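Local coordinates for ribosomal-protein-serine acetyltransferase, putative (Vibrio cholerae O1 biovar eltor, PDB 2FCK) that probably transfers acetyl groups from acetyl-coenzyme A to protein N-termini, although its own substrate remains unestablished, at residues Val138-Asn143 and Asn163-Ala168; Ala155-Leu160 and Ala173-Ser178; Val87-Phe92 and Ala99-Trp104; Gln36-Trp41 and Ile105-Gln110. All coordinates share one frame; numbering follows the deposited sequence.

Interaction 1. Residues Val138-Asn143 and Asn163-Ala168; sequences VCDPEN and NRFLYA. With NO3 (nitrate ion), chain G.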
# COMPACT_ATOMS: atom_id res chain seq x y z
N VAL A 138 -8.86 -3.64 -5.81
CA VAL A 138 -9.80 -2.53 -5.63
C VAL A 138 -10.65 -2.46 -6.89
O VAL A 138 -10.11 -2.31 -7.97
CB VAL A 138 -9.09 -1.14 -5.46
CG1 VAL A 138 -10.13 -0.02 -5.21
CG2 VAL A 138 -8.11 -1.27 -4.30
N CYS A 139 -11.96 -2.60 -6.75
CA CYS A 139 -12.83 -2.52 -7.92
C CYS A 139 -13.64 -1.26 -7.89
O CYS A 139 -14.06 -0.81 -6.83
CB CYS A 139 -13.81 -3.71 -7.96
SG CYS A 139 -12.96 -5.27 -8.26
N ASP A 140 -13.91 -0.69 -9.07
CA ASP A 140 -14.85 0.40 -9.17
C ASP A 140 -16.20 -0.17 -8.75
O ASP A 140 -16.61 -1.21 -9.29
CB ASP A 140 -14.90 0.91 -10.62
CG ASP A 140 -15.68 2.21 -10.76
OD1 ASP A 140 -16.87 2.23 -10.44
OD2 ASP A 140 -15.08 3.24 -11.18
N PRO A 141 -16.93 0.49 -7.82
CA PRO A 141 -18.25 -0.08 -7.41
C PRO A 141 -19.22 -0.29 -8.58
O PRO A 141 -20.15 -1.10 -8.48
CB PRO A 141 -18.83 0.98 -6.46
CG PRO A 141 -17.67 1.73 -5.96
CD PRO A 141 -16.66 1.75 -7.08
N GLU A 142 -19.01 0.41 -9.69
CA GLU A 142 -19.95 0.32 -10.83
C GLU A 142 -19.55 -0.73 -11.84
O GLU A 142 -20.26 -0.93 -12.82
CB GLU A 142 -20.05 1.64 -11.55
CG GLU A 142 -20.53 2.77 -10.71
CD GLU A 142 -21.29 3.72 -11.56
OE1 GLU A 142 -22.53 3.55 -11.64
OE2 GLU A 142 -20.65 4.59 -12.22
N ASN A 143 -18.41 -1.37 -11.63
CA ASN A 143 -17.90 -2.40 -12.52
C ASN A 143 -18.16 -3.78 -11.92
O ASN A 143 -17.31 -4.42 -11.31
CB ASN A 143 -16.39 -2.16 -12.79
CG ASN A 143 -15.80 -3.07 -13.91
OD1 ASN A 143 -14.68 -2.82 -14.42
ND2 ASN A 143 -16.50 -4.11 -14.26
N ASN A 163 -12.02 7.41 -1.52
CA ASN A 163 -10.73 7.83 -2.09
C ASN A 163 -9.71 6.70 -2.23
O ASN A 163 -8.49 6.87 -2.10
CB ASN A 163 -10.14 8.98 -1.22
CG ASN A 163 -10.90 10.29 -1.32
OD1 ASN A 163 -10.37 11.35 -0.85
ND2 ASN A 163 -12.12 10.27 -1.84
N ARG A 164 -10.20 5.49 -2.53
CA ARG A 164 -9.30 4.35 -2.53
C ARG A 164 -8.44 4.16 -3.81
O ARG A 164 -7.41 3.48 -3.80
CB ARG A 164 -10.11 3.08 -2.17
CG ARG A 164 -9.30 1.84 -2.03
CD ARG A 164 -8.42 1.93 -0.77
NE ARG A 164 -7.59 0.76 -0.70
CZ ARG A 164 -6.57 0.49 -1.50
NH1 ARG A 164 -6.23 1.33 -2.47
NH2 ARG A 164 -5.89 -0.63 -1.34
N PHE A 165 -8.85 4.72 -4.95
CA PHE A 165 -8.00 4.59 -6.15
C PHE A 165 -8.10 5.84 -7.01
O PHE A 165 -8.98 6.65 -6.80
CB PHE A 165 -8.32 3.30 -6.97
CG PHE A 165 -9.68 3.34 -7.69
CD1 PHE A 165 -10.87 3.07 -7.00
CD2 PHE A 165 -9.75 3.65 -9.06
CE1 PHE A 165 -12.13 3.10 -7.65
CE2 PHE A 165 -11.00 3.69 -9.71
CZ PHE A 165 -12.19 3.42 -9.01
N LEU A 166 -7.17 6.00 -7.96
CA LEU A 166 -7.23 7.15 -8.87
C LEU A 166 -7.79 6.76 -10.24
O LEU A 166 -7.38 5.74 -10.80
CB LEU A 166 -5.84 7.76 -9.04
CG LEU A 166 -5.12 8.19 -7.75
CD1 LEU A 166 -3.64 8.49 -8.02
CD2 LEU A 166 -5.87 9.40 -7.16
N TYR A 167 -8.72 7.57 -10.76
CA TYR A 167 -9.08 7.54 -12.18
C TYR A 167 -8.97 8.93 -12.80
O TYR A 167 -9.68 9.86 -12.37
CB TYR A 167 -10.49 6.99 -12.41
CG TYR A 167 -10.86 6.88 -13.89
CD1 TYR A 167 -11.43 7.97 -14.57
CD2 TYR A 167 -10.62 5.70 -14.60
CE1 TYR A 167 -11.76 7.87 -15.91
CE2 TYR A 167 -10.94 5.60 -15.94
CZ TYR A 167 -11.51 6.69 -16.59
OH TYR A 167 -11.83 6.60 -17.93
N ALA A 168 -8.08 9.06 -13.79
CA ALA A 168 -7.81 10.34 -14.47
C ALA A 168 -7.22 11.37 -13.49
O ALA A 168 -7.60 12.55 -13.51
CB ALA A 168 -9.08 10.89 -15.15
N NO3 G . -14.62 9.06 -3.03
O1 NO3 G . -13.36 8.81 -3.56
O2 NO3 G . -15.46 10.00 -3.66
O3 NO3 G . -15.04 8.39 -1.88
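In the GNAT fold the C-terminal end of strand 134-139 leaves the sheet and turns into helix 144-152, and that exit packs against the bulged corner that joins strands 156-164 and 166-167. The corner is a classic beta bulge, with R164 and F165 both facing K172 of strand 170-179. No hydrogen bond joins the two segments, so the contact rests on side-chain packing around V138. Its CG1, anti to the backbone N, lies 3.6 Å from F165 CD1. Its CG2 sits over the centre of the R164 guanidinium, 3.6 Å from R164 CZ. R164 reaches this place with CG anti to its backbone N and a bend at chi2 (70°). Its strongest polar partner lies outside the segments: NH2 forms a salt bridge with E136 of the same chain, and F96 of the second subunit adds a cation-pi contact. F165 holds its ring in the crowded position between backbone N and carbonyl carbon (chi1 70°), which swings the far rim toward D140. D140 OD2 meets that rim in the ring plane, 3.6 Å from F165 CZ, consistent with weak attraction to the ring-edge hydrogens. N163 N donates to O1 of a nitrate ion, probably from the crystallisation liquor, at 2.8 Å. N143 N donates to D140 O at 3.0 Å across a type I turn, and N143 is also the N-cap of the next helix. Within this turn is an Asx turn: E142 N meets the anti lone pair of D140 OD1 at 2.9 Å with an N-H...O angle of 162°.

Interaction 2. Residues Ala155-Leu160 and Ala173-Ser178; sequences ANREQL and AGIVFS. With NO3 (nitrate ion), chain F.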
# COMPACT_ATOMS: atom_id res chain seq x y z
N ALA A 155 -11.54 -14.28 -3.84
CA ALA A 155 -11.31 -13.08 -3.02
C ALA A 155 -12.46 -12.89 -2.08
O ALA A 155 -13.57 -13.40 -2.31
CB ALA A 155 -11.05 -11.82 -3.88
N ASN A 156 -12.18 -12.19 -0.98
CA ASN A 156 -13.23 -11.87 -0.03
C ASN A 156 -13.49 -10.38 -0.03
O ASN A 156 -12.57 -9.59 0.09
CB ASN A 156 -12.80 -12.33 1.36
CG ASN A 156 -12.73 -13.85 1.46
OD1 ASN A 156 -13.64 -14.57 1.05
ND2 ASN A 156 -11.62 -14.34 1.99
N ARG A 157 -14.75 -10.00 -0.15
CA ARG A 157 -15.04 -8.57 -0.13
C ARG A 157 -14.88 -8.02 1.27
O ARG A 157 -15.33 -8.64 2.26
CB ARG A 157 -16.47 -8.34 -0.64
CG ARG A 157 -16.92 -6.90 -0.56
CD ARG A 157 -18.43 -6.84 -0.54
NE ARG A 157 -18.89 -5.99 -1.64
CZ ARG A 157 -19.08 -4.68 -1.51
NH1 ARG A 157 -19.47 -3.95 -2.55
NH2 ARG A 157 -18.88 -4.11 -0.34
N GLU A 158 -14.23 -6.86 1.35
CA GLU A 158 -14.17 -6.11 2.57
C GLU A 158 -14.92 -4.81 2.31
O GLU A 158 -16.10 -4.80 1.99
CB GLU A 158 -12.72 -5.89 3.03
CG GLU A 158 -12.03 -7.24 3.40
CD GLU A 158 -10.56 -7.15 3.74
OE1 GLU A 158 -10.00 -6.03 3.77
OE2 GLU A 158 -9.96 -8.22 4.02
N GLN A 159 -14.20 -3.72 2.37
CA GLN A 159 -14.82 -2.45 2.51
C GLN A 159 -15.18 -1.74 1.21
O GLN A 159 -14.59 -2.01 0.16
CB GLN A 159 -13.88 -1.58 3.33
CG GLN A 159 -14.58 -0.51 4.07
CD GLN A 159 -15.07 -0.90 5.44
OE1 GLN A 159 -15.51 -0.04 6.19
NE2 GLN A 159 -15.01 -2.18 5.78
N LEU A 160 -16.17 -0.85 1.30
CA LEU A 160 -16.30 0.19 0.33
C LEU A 160 -15.50 1.35 0.95
O LEU A 160 -15.89 1.90 1.99
CB LEU A 160 -17.77 0.63 0.24
CG LEU A 160 -18.07 1.79 -0.71
CD1 LEU A 160 -17.60 1.47 -2.08
CD2 LEU A 160 -19.63 2.03 -0.74
N ALA A 173 -14.25 6.28 -4.60
CA ALA A 173 -14.55 5.19 -3.64
C ALA A 173 -14.41 3.86 -4.37
O ALA A 173 -14.92 3.70 -5.50
CB ALA A 173 -15.90 5.35 -3.08
N GLY A 174 -13.64 2.93 -3.79
CA GLY A 174 -13.46 1.58 -4.39
C GLY A 174 -13.76 0.47 -3.40
O GLY A 174 -13.65 0.64 -2.19
N ILE A 175 -14.20 -0.67 -3.94
CA ILE A 175 -14.44 -1.83 -3.11
C ILE A 175 -13.14 -2.62 -3.00
O ILE A 175 -12.51 -2.99 -4.00
CB ILE A 175 -15.47 -2.78 -3.75
CG1 ILE A 175 -16.77 -2.04 -4.11
CG2 ILE A 175 -15.64 -3.98 -2.81
CD1 ILE A 175 -17.73 -2.84 -5.07
N VAL A 176 -12.74 -2.88 -1.76
CA VAL A 176 -11.53 -3.64 -1.48
C VAL A 176 -11.88 -5.11 -1.29
O VAL A 176 -12.74 -5.43 -0.46
CB VAL A 176 -10.89 -3.09 -0.17
CG1 VAL A 176 -9.70 -3.94 0.26
CG2 VAL A 176 -10.56 -1.60 -0.38
N PHE A 177 -11.22 -5.97 -2.08
CA PHE A 177 -11.28 -7.41 -1.87
C PHE A 177 -9.89 -7.87 -1.41
O PHE A 177 -8.87 -7.31 -1.88
CB PHE A 177 -11.61 -8.13 -3.19
CG PHE A 177 -12.96 -7.81 -3.74
CD1 PHE A 177 -14.03 -8.67 -3.55
CD2 PHE A 177 -13.15 -6.61 -4.45
CE1 PHE A 177 -15.28 -8.36 -4.07
CE2 PHE A 177 -14.37 -6.28 -5.00
CZ PHE A 177 -15.48 -7.17 -4.78
N SER A 178 -9.84 -8.94 -0.62
CA SER A 178 -8.57 -9.50 -0.21
C SER A 178 -8.43 -10.97 -0.56
O SER A 178 -9.41 -11.70 -0.70
CB SER A 178 -8.38 -9.35 1.32
OG SER A 178 -9.25 -10.26 1.98
N NO3 F . -20.92 -0.90 -3.03
O1 NO3 F . -20.67 -1.25 -1.68
O2 NO3 F . -21.63 0.27 -3.36
O3 NO3 F . -20.47 -1.73 -4.07
O HOH W 1 -9.28 -12.96 2.30
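Strands 156-164 and 170-179 run antiparallel here, and their pairing is tight along the backbone but looser where R157 and L160 reach outward. N156 and S178 form a hydrogen-bonded pair, with N156 N to S178 O at 2.8 Å and the return bond S178 N to N156 O at 2.9 Å. Beyond R157 and F177 the register slips by one residue in a beta bulge: V176 O accepts from E158 N at 2.7 Å, while V176 N donates to Q159 O at 2.8 Å, both nearly along the C=O axis. On the compact side of the N156 end, A155 CB rests 3.8 Å from F177 CB. S178 OG donates to E158 OE2 from 52° above the carboxylate plane, and E158 OE1 is salt-bridged to R134, so the acid has two partners. A water accepts from N156 ND2 and donates to S178 OG, bridging the pair's side chains.

The exposed side is different. R157 lays its guanidinium over I175, whose CG2 lies 3.7 Å from R157 CZ, and NH1 donates to O1 of a nitrate ion, probably from the crystallisation liquor, at 3.1 Å. L160, also exposed, touches the same ion through CD2. In the sheet, strand 170-179 lies between 156-164 and 134-139, with I175 and F177 packed against helix 144-152, while Q159 and E158 reach the second subunit.

Interaction 3. Residues Val87-Phe92 and Ala99-Trp104; sequences VAINEF and ASLGYW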
# COMPACT_ATOMS: atom_id res chain seq x y z
N VAL A 87 -3.29 -8.42 -16.46
CA VAL A 87 -3.32 -8.58 -15.01
C VAL A 87 -2.06 -7.91 -14.50
O VAL A 87 -1.00 -7.98 -15.16
CB VAL A 87 -3.42 -10.08 -14.57
CG1 VAL A 87 -4.80 -10.70 -14.99
CG2 VAL A 87 -2.18 -10.91 -15.08
N ALA A 88 -2.17 -7.24 -13.36
CA ALA A 88 -1.00 -6.49 -12.88
C ALA A 88 -0.81 -6.56 -11.40
O ALA A 88 -1.79 -6.53 -10.65
CB ALA A 88 -1.12 -5.03 -13.30
N ILE A 89 0.46 -6.53 -10.99
CA ILE A 89 0.77 -6.10 -9.61
C ILE A 89 0.98 -4.59 -9.72
O ILE A 89 1.94 -4.12 -10.37
CB ILE A 89 2.05 -6.75 -9.04
CG1 ILE A 89 1.96 -8.28 -9.05
CG2 ILE A 89 2.28 -6.28 -7.58
CD1 ILE A 89 3.28 -9.01 -8.91
N ASN A 90 0.06 -3.84 -9.13
CA ASN A 90 0.12 -2.40 -9.26
C ASN A 90 1.11 -1.78 -8.31
O ASN A 90 1.75 -0.81 -8.69
CB ASN A 90 -1.24 -1.78 -8.97
CG ASN A 90 -2.24 -2.04 -10.02
OD1 ASN A 90 -1.92 -2.08 -11.20
ND2 ASN A 90 -3.51 -2.19 -9.59
N GLU A 91 1.16 -2.27 -7.06
CA GLU A 91 2.02 -1.71 -6.00
C GLU A 91 2.37 -2.77 -4.97
O GLU A 91 1.49 -3.50 -4.50
CB GLU A 91 1.29 -0.56 -5.27
CG GLU A 91 1.95 -0.06 -3.96
CD GLU A 91 2.87 1.15 -4.17
OE1 GLU A 91 3.95 1.26 -3.51
OE2 GLU A 91 2.44 2.03 -4.96
N PHE A 92 3.65 -2.81 -4.59
CA PHE A 92 4.08 -3.65 -3.48
C PHE A 92 3.99 -2.83 -2.18
O PHE A 92 4.35 -1.67 -2.17
CB PHE A 92 5.52 -4.13 -3.69
CG PHE A 92 5.64 -5.13 -4.81
CD1 PHE A 92 6.08 -4.74 -6.07
CD2 PHE A 92 5.31 -6.46 -4.58
CE1 PHE A 92 6.20 -5.71 -7.13
CE2 PHE A 92 5.44 -7.43 -5.64
CZ PHE A 92 5.90 -7.02 -6.88
N ALA A 99 0.53 -6.90 -1.54
CA ALA A 99 0.58 -6.12 -2.77
C ALA A 99 -0.84 -5.81 -3.27
O ALA A 99 -1.79 -6.43 -2.82
CB ALA A 99 1.37 -6.92 -3.90
N SER A 100 -0.91 -4.89 -4.22
CA SER A 100 -2.14 -4.42 -4.88
C SER A 100 -2.24 -4.98 -6.28
O SER A 100 -1.30 -4.84 -7.06
CB SER A 100 -2.01 -2.86 -5.03
OG SER A 100 -2.69 -2.39 -6.21
N LEU A 101 -3.36 -5.62 -6.60
CA LEU A 101 -3.52 -6.18 -7.95
C LEU A 101 -4.61 -5.44 -8.71
O LEU A 101 -5.59 -4.87 -8.12
CB LEU A 101 -3.92 -7.67 -7.88
CG LEU A 101 -3.02 -8.64 -7.12
CD1 LEU A 101 -3.53 -10.04 -7.43
CD2 LEU A 101 -1.56 -8.55 -7.47
N GLY A 102 -4.45 -5.45 -10.03
CA GLY A 102 -5.48 -4.91 -10.90
C GLY A 102 -5.54 -5.79 -12.12
O GLY A 102 -4.67 -6.64 -12.34
N TYR A 103 -6.59 -5.63 -12.91
CA TYR A 103 -6.75 -6.42 -14.12
C TYR A 103 -7.89 -5.87 -14.98
O TYR A 103 -8.75 -5.11 -14.48
CB TYR A 103 -7.08 -7.93 -13.81
CG TYR A 103 -8.20 -8.02 -12.76
CD1 TYR A 103 -9.53 -8.04 -13.16
CD2 TYR A 103 -7.90 -8.04 -11.41
CE1 TYR A 103 -10.59 -8.09 -12.16
CE2 TYR A 103 -8.92 -8.09 -10.42
CZ TYR A 103 -10.24 -8.10 -10.81
OH TYR A 103 -11.22 -8.17 -9.83
N TRP A 104 -7.89 -6.26 -16.24
CA TRP A 104 -9.04 -5.98 -17.08
C TRP A 104 -9.03 -7.04 -18.17
O TRP A 104 -8.00 -7.39 -18.69
CB TRP A 104 -9.05 -4.54 -17.62
CG TRP A 104 -7.79 -4.04 -18.25
CD1 TRP A 104 -6.84 -3.29 -17.67
CD2 TRP A 104 -7.39 -4.25 -19.61
NE1 TRP A 104 -5.84 -3.00 -18.60
CE2 TRP A 104 -6.17 -3.58 -19.79
CE3 TRP A 104 -7.97 -4.94 -20.69
CZ2 TRP A 104 -5.50 -3.58 -21.03
CZ3 TRP A 104 -7.32 -4.93 -21.91
CH2 TRP A 104 -6.09 -4.26 -22.07
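The beta hairpin of strands 83-93 and 98-105 in the GNAT sheet is interrupted by a classic bulge, in which N90 and E91 both face S100. The backbone gives the evidence: N90 N donates to S100 O at 2.7 Å, S100 N donates to E91 O at 2.8 Å, and N90 has helix-like phi/psi of -80°/-41°. Before the bulge, A88 and G102 form a regular hydrogen-bonded pair, with A88 N to G102 O at 2.8 Å and G102 N to A88 O at 2.9 Å. The bulge turns N90 toward the partner strand. Its ND2 makes a weak, long bond of 3.5 Å to S100 OG and leans over G102, which has no side chain to oppose it. The other face is apolar. I89 and L101 lie side by side, CG1 to CD2 3.9 Å, while I89 CG2 touches A99 CB at 3.8 Å and also lies over one face of the F92 ring, toward its rim. V87 CG1 packs on Y103 CB. Helix 114-129 covers this face, and the hydroxyl of Y103 bonds to S146 O. The arrangement is typical of the GNAT core, in which an antiparallel hairpin supplies the strand that then pairs in parallel with the next, here 134-139.

Interaction 4. Residues Gln36-Trp41 and Ile105-Gln110; sequences QTLHQW and IGDRYQ. With NO3 (nitrate ion), chain L; NO3 (nitrate ion), chain C.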
# COMPACT_ATOMS: atom_id res chain seq x y z
N GLN A 36 -17.00 -3.43 -25.77
CA GLN A 36 -18.11 -2.51 -25.53
C GLN A 36 -17.87 -1.60 -24.32
O GLN A 36 -18.33 -0.44 -24.30
CB GLN A 36 -19.39 -3.32 -25.31
CG GLN A 36 -20.61 -2.51 -24.90
CD GLN A 36 -21.87 -3.37 -24.89
OE1 GLN A 36 -21.80 -4.59 -24.96
NE2 GLN A 36 -23.01 -2.73 -24.77
N THR A 37 -17.15 -2.13 -23.33
CA THR A 37 -17.07 -1.48 -22.00
C THR A 37 -15.70 -1.12 -21.45
O THR A 37 -15.62 -0.28 -20.55
CB THR A 37 -17.73 -2.35 -20.90
OG1 THR A 37 -17.03 -3.60 -20.80
CG2 THR A 37 -19.19 -2.57 -21.20
N LEU A 38 -14.62 -1.74 -21.93
CA LEU A 38 -13.30 -1.47 -21.35
C LEU A 38 -12.92 0.01 -21.32
O LEU A 38 -12.31 0.47 -20.35
CB LEU A 38 -12.21 -2.30 -22.05
CG LEU A 38 -12.12 -3.78 -21.63
CD1 LEU A 38 -11.16 -4.52 -22.55
CD2 LEU A 38 -11.61 -3.88 -20.22
N HIS A 39 -13.29 0.76 -22.37
CA HIS A 39 -12.89 2.16 -22.50
C HIS A 39 -13.28 2.97 -21.26
O HIS A 39 -12.65 3.98 -20.96
CB HIS A 39 -13.56 2.80 -23.71
CG HIS A 39 -15.05 2.84 -23.61
ND1 HIS A 39 -15.86 1.76 -23.93
CD2 HIS A 39 -15.88 3.81 -23.17
CE1 HIS A 39 -17.12 2.09 -23.72
NE2 HIS A 39 -17.16 3.32 -23.26
N GLN A 40 -14.29 2.54 -20.53
CA GLN A 40 -14.75 3.38 -19.45
C GLN A 40 -14.01 3.13 -18.15
O GLN A 40 -14.10 3.95 -17.23
CB GLN A 40 -16.24 3.23 -19.23
CG GLN A 40 -16.66 1.96 -18.60
CD GLN A 40 -18.16 1.72 -18.76
OE1 GLN A 40 -18.98 2.54 -18.33
NE2 GLN A 40 -18.51 0.59 -19.36
N TRP A 41 -13.29 2.01 -18.08
CA TRP A 41 -12.58 1.60 -16.88
C TRP A 41 -11.08 1.80 -16.98
O TRP A 41 -10.44 2.05 -15.98
CB TRP A 41 -12.87 0.12 -16.55
CG TRP A 41 -14.32 -0.24 -16.54
CD1 TRP A 41 -14.94 -1.18 -17.34
CD2 TRP A 41 -15.34 0.32 -15.71
NE1 TRP A 41 -16.28 -1.23 -17.04
CE2 TRP A 41 -16.56 -0.32 -16.05
CE3 TRP A 41 -15.35 1.31 -14.72
CZ2 TRP A 41 -17.78 0.00 -15.42
CZ3 TRP A 41 -16.56 1.62 -14.10
CH2 TRP A 41 -17.76 0.96 -14.45
N ILE A 105 -10.19 -7.64 -18.43
CA ILE A 105 -10.23 -8.73 -19.38
C ILE A 105 -11.42 -8.45 -20.31
O ILE A 105 -12.47 -8.04 -19.83
CB ILE A 105 -10.47 -10.12 -18.69
CG1 ILE A 105 -9.40 -10.42 -17.62
CG2 ILE A 105 -10.54 -11.25 -19.73
CD1 ILE A 105 -8.03 -10.78 -18.20
N GLY A 106 -11.19 -8.64 -21.61
CA GLY A 106 -12.23 -8.41 -22.60
C GLY A 106 -13.38 -9.36 -22.36
O GLY A 106 -13.18 -10.54 -22.05
N ASP A 107 -14.58 -8.79 -22.49
CA ASP A 107 -15.87 -9.39 -22.32
C ASP A 107 -15.94 -10.84 -22.91
O ASP A 107 -16.32 -11.80 -22.20
CB ASP A 107 -16.90 -8.38 -22.94
CG ASP A 107 -16.50 -6.83 -22.71
OD1 ASP A 107 -17.40 -5.95 -22.53
OD2 ASP A 107 -15.29 -6.45 -22.71
N ARG A 108 -15.50 -11.02 -24.15
CA ARG A 108 -15.61 -12.31 -24.86
C ARG A 108 -14.70 -13.40 -24.27
O ARG A 108 -14.97 -14.61 -24.42
CB ARG A 108 -15.32 -12.11 -26.33
CG ARG A 108 -13.92 -12.51 -26.77
CD ARG A 108 -13.71 -12.28 -28.25
NE ARG A 108 -13.67 -10.85 -28.55
CZ ARG A 108 -14.52 -10.23 -29.33
NH1 ARG A 108 -14.39 -8.91 -29.49
NH2 ARG A 108 -15.51 -10.90 -29.94
N TYR A 109 -13.64 -12.96 -23.57
CA TYR A 109 -12.60 -13.86 -23.03
C TYR A 109 -12.89 -14.31 -21.59
O TYR A 109 -12.52 -15.41 -21.15
CB TYR A 109 -11.22 -13.20 -23.15
CG TYR A 109 -10.87 -12.86 -24.59
CD1 TYR A 109 -10.78 -13.86 -25.54
CD2 TYR A 109 -10.73 -11.52 -25.01
CE1 TYR A 109 -10.51 -13.57 -26.88
CE2 TYR A 109 -10.45 -11.22 -26.36
CZ TYR A 109 -10.35 -12.25 -27.29
OH TYR A 109 -10.07 -11.99 -28.62
N GLN A 110 -13.59 -13.46 -20.86
CA GLN A 110 -14.16 -13.83 -19.56
C GLN A 110 -15.09 -15.05 -19.71
O GLN A 110 -15.05 -16.01 -18.93
CB GLN A 110 -14.94 -12.66 -18.99
CG GLN A 110 -14.02 -11.51 -18.58
CD GLN A 110 -14.73 -10.49 -17.70
OE1 GLN A 110 -15.72 -10.81 -17.02
NE2 GLN A 110 -14.23 -9.25 -17.69
N NO3 L . -14.35 -8.34 -25.67
O1 NO3 L . -15.70 -8.56 -25.42
O2 NO3 L . -13.91 -7.12 -26.15
O3 NO3 L . -13.42 -9.35 -25.43
N NO3 C . -12.48 -7.37 -15.90
O1 NO3 C . -12.52 -6.65 -17.09
O2 NO3 C . -12.40 -6.68 -14.71
O3 NO3 C . -12.50 -8.76 -15.88
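A hydrogen bond anchors the link between loop 36-41 and the turn leading into helix 107-110. T37 OG1, in the crowded position between its backbone N and carbonyl carbon, donates to D107 OD1 at 2.9 Å, approaching from 28° above the carboxylate plane. The other oxygen, D107 OD2, is bonded to S35 OG, which also accepts from the backbone N atoms of T37 and L38, so one serine and one aspartate tie the loop to the helix start. The apolar part comes from L38, which points toward the turn and brings CD1 to 4.0 Å from G106 CA.

Capping and folding within 105-110 come next. G106 is the N-cap, and its O accepts from both Y109 N (2.9 Å) and Q110 N (3.2 Å). Q110, which by sequence opens the Q-x-x-G-x-G signature that binds the coenzyme A pyrophosphate in GNAT relatives, folds back so that NE2 donates to I105 O at 3.0 Å.

Anions, probably from the crystallisation liquor, supply the third group. I105 N points almost straight at O1 of one nitrate, at 2.9 Å and 175°. R108 N donates to O3 of another at 3.0 Å, at the N-terminal end of the short helix, which may favour a negative ion. The contact joins the loop between helices 25-33 and 51-66 to the end of strand 98-105, while Q110 reaches P145 and R152 of helix 144-152.

In the fold
From the N terminus, loop 36-41 comes first and meets residues 105-110, so interaction 4 closes the longest loop, of 63 residues. Interaction 3, the hairpin 87-92 with 99-104, is nested inside it, and the two meet where W104 CB touches L38. Downstream, interactions 1 and 2 cross, their segments alternating as 138-143, 155-160, 163-168 and 173-178. A probable backbone hydrogen bond between C139 and I175 joins them. W41 packs on D140, E142 and N143, tying the N-terminal loop to interaction 1. Interactions 1, 2 and 3 share one sheet and reach the second subunit, whereas interaction 4, which touches no other protein chain, ties the loop after helix 25-33 to the end of strand 98-105.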